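Local coordinates for protein purine nucleoside phosphorylase (Schistosoma mansoni, PDB 5KO5) that catalyses the reversible phosphorolysis of purine nucleosides to a free purine base and a pentose 1-phosphate, and here holds cytosine in its ligand pocket, at residues I102-M105 with K106-V110; S222-P225 with E226-A230. All blocks are in the same frame, centred on the assembly; numbering follows the deposited sequence.

Contact 1: residues I102-M105 with K106-V110; sequences IRVM and KLLGV. With EDO (1,2-ethanediol), chain E.
Met105 and Val110 meet where helix 95-108 ends, and the carbonyl oxygen of Met105 shows how a Schellman motif finishes a helix. That oxygen accepts a bond from Val110 N at 3.0 Å, with the N-H pointing well at it (162°). Gly109 N reaches the same oxygen only weakly and makes its better bond to Lys106 O, also 3.0 Å. Gly109 has a positive phi of 114°, which turns the chain out of the helix; with these backbone angles a CB would press on the preceding carbonyl, and glycine avoids this. Upstream, the regular bonds of the last turn run from Lys106 N to Ile102 O, Leu107 N to Arg103 O and Leu108 N to Val104 O.

Apolar contacts follow the same spacing. Val110 CG2 lies 3.8 Å from Met105 CB, at the root of a methionine whose extended chain carries its sulfur on toward Val81 and Met83 of strand 78-84. One turn away, Val104 and Leu108 run side by side: Val104 CG1, anti to its own nitrogen (chi1 170°), comes 4.0 Å from Leu108 CD1, and both side chains pack against helix 9-23.

Two polar chains lead outward from the contact. Arg103 NH1 donates to Ala7 O. Lys106, bent at chi2 and again at chi4, donates from NZ to Cys233 O and, at 2.8 Å, to O1 of an ethanediol that probably comes from the crystallisation liquor.

Chemically, the paired bonds Val110 N to Met105 O and Gly109 N to Lys106 O end the helix, with the weak Gly109 bond as an addition. Val110 CG2 packs on Met105 CB beside the same turn, both residues touching Val81, and the chain leaves directed into strand 112-121.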
loop_
_atom_site.group_PDB
_atom_site.type_symbol
_atom_site.label_atom_id
_atom_site.label_comp_id
_atom_site.label_asym_id
_atom_site.label_seq_id
_atom_site.Cartn_x
_atom_site.Cartn_y
_atom_site.Cartn_z
ATOM N N ILE A 102 11.268 16.623 -11.379
ATOM C CA ILE A 102 10.087 17.318 -11.888
ATOM C C ILE A 102 10.046 18.750 -11.367
ATOM O O ILE A 102 9.694 19.689 -12.092
ATOM C CB ILE A 102 8.806 16.558 -11.503
ATOM C CG1 ILE A 102 8.853 15.102 -11.966
ATOM C CG2 ILE A 102 7.596 17.279 -12.083
ATOM C CD1 ILE A 102 9.119 14.954 -13.428
ATOM N N ARG A 103 10.383 18.933 -10.095
ATOM C CA ARG A 103 10.442 20.282 -9.546
ATOM C C ARG A 103 11.550 21.111 -10.187
ATOM O O ARG A 103 11.389 22.327 -10.355
ATOM C CB ARG A 103 10.569 20.197 -8.032
ATOM C CG ARG A 103 9.267 19.692 -7.446
ATOM C CD ARG A 103 9.290 19.493 -5.937
ATOM N NE ARG A 103 7.929 19.182 -5.500
ATOM C CZ ARG A 103 7.617 18.673 -4.318
ATOM N NH1 ARG A 103 8.569 18.432 -3.420
ATOM N NH2 ARG A 103 6.348 18.397 -4.040
ATOM N N VAL A 104 12.663 20.476 -10.566
ATOM C CA VAL A 104 13.676 21.173 -11.354
ATOM C C VAL A 104 13.100 21.606 -12.695
ATOM O O VAL A 104 13.307 22.743 -13.132
ATOM C CB VAL A 104 14.928 20.291 -11.503
ATOM C CG1 VAL A 104 15.890 20.886 -12.525
ATOM C CG2 VAL A 104 15.606 20.136 -10.139
ATOM N N MET A 105 12.362 20.716 -13.369
ATOM C CA MET A 105 11.677 21.127 -14.593
ATOM C C MET A 105 10.832 22.368 -14.358
ATOM O O MET A 105 10.850 23.296 -15.171
ATOM C CB MET A 105 10.784 20.007 -15.118
ATOM C CG MET A 105 11.535 18.853 -15.736
ATOM S SD MET A 105 10.336 17.727 -16.463
ATOM C CE MET A 105 11.421 16.450 -17.115
ATOM N N LYS A 106 10.089 22.410 -13.246
ATOM C CA LYS A 106 9.249 23.570 -12.970
ATOM C C LYS A 106 10.090 24.836 -12.871
ATOM O O LYS A 106 9.759 25.859 -13.479
ATOM C CB LYS A 106 8.449 23.349 -11.683
ATOM C CG LYS A 106 7.594 24.561 -11.255
ATOM C CD LYS A 106 6.362 24.731 -12.148
ATOM C CE LYS A 106 5.636 26.048 -11.928
ATOM N NZ LYS A 106 5.089 26.203 -10.564
ATOM N N LEU A 107 11.196 24.776 -12.119
ATOM C CA LEU A 107 12.054 25.947 -11.972
ATOM C C LEU A 107 12.728 26.333 -13.279
ATOM O O LEU A 107 13.076 27.504 -13.467
ATOM C CB LEU A 107 13.103 25.722 -10.884
ATOM C CG LEU A 107 12.509 25.511 -9.486
ATOM C CD1 LEU A 107 13.612 25.446 -8.454
ATOM C CD2 LEU A 107 11.515 26.599 -9.134
ATOM N N LEU A 108 12.935 25.375 -14.182
ATOM C CA LEU A 108 13.499 25.699 -15.489
ATOM C C LEU A 108 12.497 26.373 -16.408
ATOM O O LEU A 108 12.906 26.937 -17.431
ATOM C CB LEU A 108 14.041 24.443 -16.177
ATOM C CG LEU A 108 15.277 23.790 -15.556
ATOM C CD1 LEU A 108 15.562 22.445 -16.212
ATOM C CD2 LEU A 108 16.489 24.717 -15.635
ATOM N N GLY A 109 11.211 26.332 -16.075
ATOM C CA GLY A 109 10.180 26.964 -16.869
ATOM C C GLY A 109 9.194 26.023 -17.533
ATOM O O GLY A 109 8.362 26.493 -18.321
ATOM N N VAL A 110 9.263 24.717 -17.256
ATOM C CA VAL A 110 8.368 23.765 -17.903
ATOM C C VAL A 110 6.931 24.050 -17.502
ATOM O O VAL A 110 6.614 24.185 -16.314
ATOM C CB VAL A 110 8.779 22.325 -17.564
ATOM C CG1 VAL A 110 7.669 21.337 -17.935
ATOM C CG2 VAL A 110 10.082 21.977 -18.277
HETATM C C1 EDO E . 7.795 26.818 -7.873
HETATM O O1 EDO E . 6.485 26.274 -8.092
HETATM C C2 EDO E . 7.883 28.239 -8.413
HETATM O O2 EDO E . 8.005 28.223 -9.843
#

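Contact 2: residues S222-P225 with E226-A230; sequences STVP and EVIIA
Thr223 and Val227 face each other across the first turn of helix 224-232. Val227 N donates to Thr223 O at 2.9 Å, nearly straight at the hydrogen (167°). The next two bonds of the helix follow in step, Ile228 N to Val224 O and Ile229 N to Pro225 O. Pro225 occupies a first-turn position, where its lack of an N-H costs the helix no bond.

Among the apolar groups, Thr223 CG2 approaches Val227 CG2 at 3.9 Å, the two side chains slanting across each other beside Ile115 of strand 112-121. Val224 CG1 touches Ile228 CD1 at 3.8 Å; Ile228 then reaches Thr201 of a neighbouring subunit.

The polar groups gather at the start of the helix. Thr223 sits at the N-cap position, yet its hydroxyl makes no capping bond: with OG1 anti to the carbonyl carbon (chi1 -62°), it meets Ser222 OG at 2.9 Å and is also bonded by Asn117 ND2. Glu226 folds back at chi2 (98°), bringing OE1 to 3.7 Å from Pro225 CD and 3.2 Å from Thr223 N, while OE2 forms a salt bridge with Arg86.

A buried carboxylate paired with an arginine at a helix start would probably be stabilised as the anion by the guanidinium and helix dipole. The three backbone bonds set the turn, with methyl contacts alongside. The Ser222 side chain lies about 8 Å from the bound cytosine, and the Glu226-Arg86 salt bridge probably helps position an arginine of the phosphate site, as in related phosphorylases.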
loop_
_atom_site.group_PDB
_atom_site.type_symbol
_atom_site.label_atom_id
_atom_site.label_comp_id
_atom_site.label_asym_id
_atom_site.label_seq_id
_atom_site.Cartn_x
_atom_site.Cartn_y
_atom_site.Cartn_z
ATOM N N SER A 222 4.370 2.986 -13.515
ATOM C CA SER A 222 5.042 4.274 -13.558
ATOM C C SER A 222 3.991 5.366 -13.652
ATOM O O SER A 222 2.806 5.132 -13.392
ATOM C CB SER A 222 6.002 4.331 -14.758
ATOM O OG SER A 222 5.267 4.372 -15.964
ATOM N N THR A 223 4.453 6.562 -14.017
ATOM C CA THR A 223 3.639 7.652 -14.550
ATOM C C THR A 223 2.874 8.414 -13.475
ATOM O O THR A 223 3.018 9.632 -13.371
ATOM C CB THR A 223 2.729 7.148 -15.667
ATOM O OG1 THR A 223 3.562 6.646 -16.724
ATOM C CG2 THR A 223 1.861 8.278 -16.210
ATOM N N VAL A 224 2.069 7.721 -12.673
ATOM C CA VAL A 224 1.275 8.358 -11.624
ATOM C C VAL A 224 2.125 9.195 -10.663
ATOM O O VAL A 224 1.717 10.316 -10.323
ATOM C CB VAL A 224 0.362 7.331 -10.929
ATOM C CG1 VAL A 224 -0.252 7.903 -9.651
ATOM C CG2 VAL A 224 -0.732 6.872 -11.897
ATOM N N PRO A 225 3.307 8.746 -10.221
ATOM C CA PRO A 225 4.102 9.620 -9.330
ATOM C C PRO A 225 4.488 10.926 -9.997
ATOM O O PRO A 225 4.328 12.001 -9.403
ATOM C CB PRO A 225 5.325 8.754 -8.976
ATOM C CG PRO A 225 4.811 7.317 -9.138
ATOM C CD PRO A 225 3.897 7.394 -10.337
ATOM N N GLU A 226 4.925 10.854 -11.254
ATOM C CA GLU A 226 5.320 12.065 -11.968
ATOM C C GLU A 226 4.127 12.965 -12.211
ATOM O O GLU A 226 4.245 14.194 -12.098
ATOM C CB GLU A 226 5.964 11.701 -13.308
ATOM C CG GLU A 226 7.294 11.011 -13.186
ATOM C CD GLU A 226 7.189 9.511 -13.316
ATOM O OE1 GLU A 226 6.237 8.942 -12.758
ATOM O OE2 GLU A 226 8.064 8.901 -13.973
ATOM N N VAL A 227 2.979 12.379 -12.574
ATOM C CA VAL A 227 1.754 13.147 -12.771
ATOM C C VAL A 227 1.408 13.936 -11.519
ATOM O O VAL A 227 1.026 15.111 -11.593
ATOM C CB VAL A 227 0.592 12.218 -13.178
ATOM C CG1 VAL A 227 -0.722 12.987 -13.168
ATOM C CG2 VAL A 227 0.839 11.610 -14.555
ATOM N N ILE A 228 1.527 13.302 -10.350
ATOM C CA ILE A 228 1.137 13.959 -9.110
ATOM C C ILE A 228 2.092 15.096 -8.782
ATOM O O ILE A 228 1.659 16.182 -8.390
ATOM C CB ILE A 228 1.026 12.922 -7.985
ATOM C CG1 ILE A 228 -0.228 12.078 -8.222
ATOM C CG2 ILE A 228 1.004 13.586 -6.602
ATOM C CD1 ILE A 228 -0.368 10.866 -7.284
ATOM N N ILE A 229 3.401 14.880 -8.951
ATOM C CA ILE A 229 4.346 15.961 -8.671
ATOM C C ILE A 229 4.116 17.122 -9.627
ATOM O O ILE A 229 4.130 18.290 -9.217
ATOM C CB ILE A 229 5.802 15.446 -8.705
ATOM C CG1 ILE A 229 6.024 14.377 -7.629
ATOM C CG2 ILE A 229 6.774 16.621 -8.510
ATOM C CD1 ILE A 229 5.661 14.815 -6.194
ATOM N N ALA A 230 3.875 16.821 -10.906
ATOM C CA ALA A 230 3.594 17.870 -11.884
ATOM C C ALA A 230 2.318 18.626 -11.522
ATOM O O ALA A 230 2.300 19.868 -11.505
ATOM C CB ALA A 230 3.479 17.256 -13.279
#

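Contacts 1 and 2 treat opposite ends of two different helices: the close of helix 95-108 and the opening of helix 224-232. More than a hundred residues separate them along the chain, contact 1 coming first, yet their centres lie only about 14 Å apart and they touch, Ile102 CB meeting Ile229 CG2 at 3.6 Å. Both helices pack on the mixed sheet of the phosphorylase fold. Contact 1, about 15 Å from the chain centre, leads into strand 112-121, against which contact 2 rests, nearer the middle. The two helices are thereby joined by packing of Ile102 and Arg103 on Ile229, linking the part of the fold next to helix 9-23 with the region near the ligand pocket.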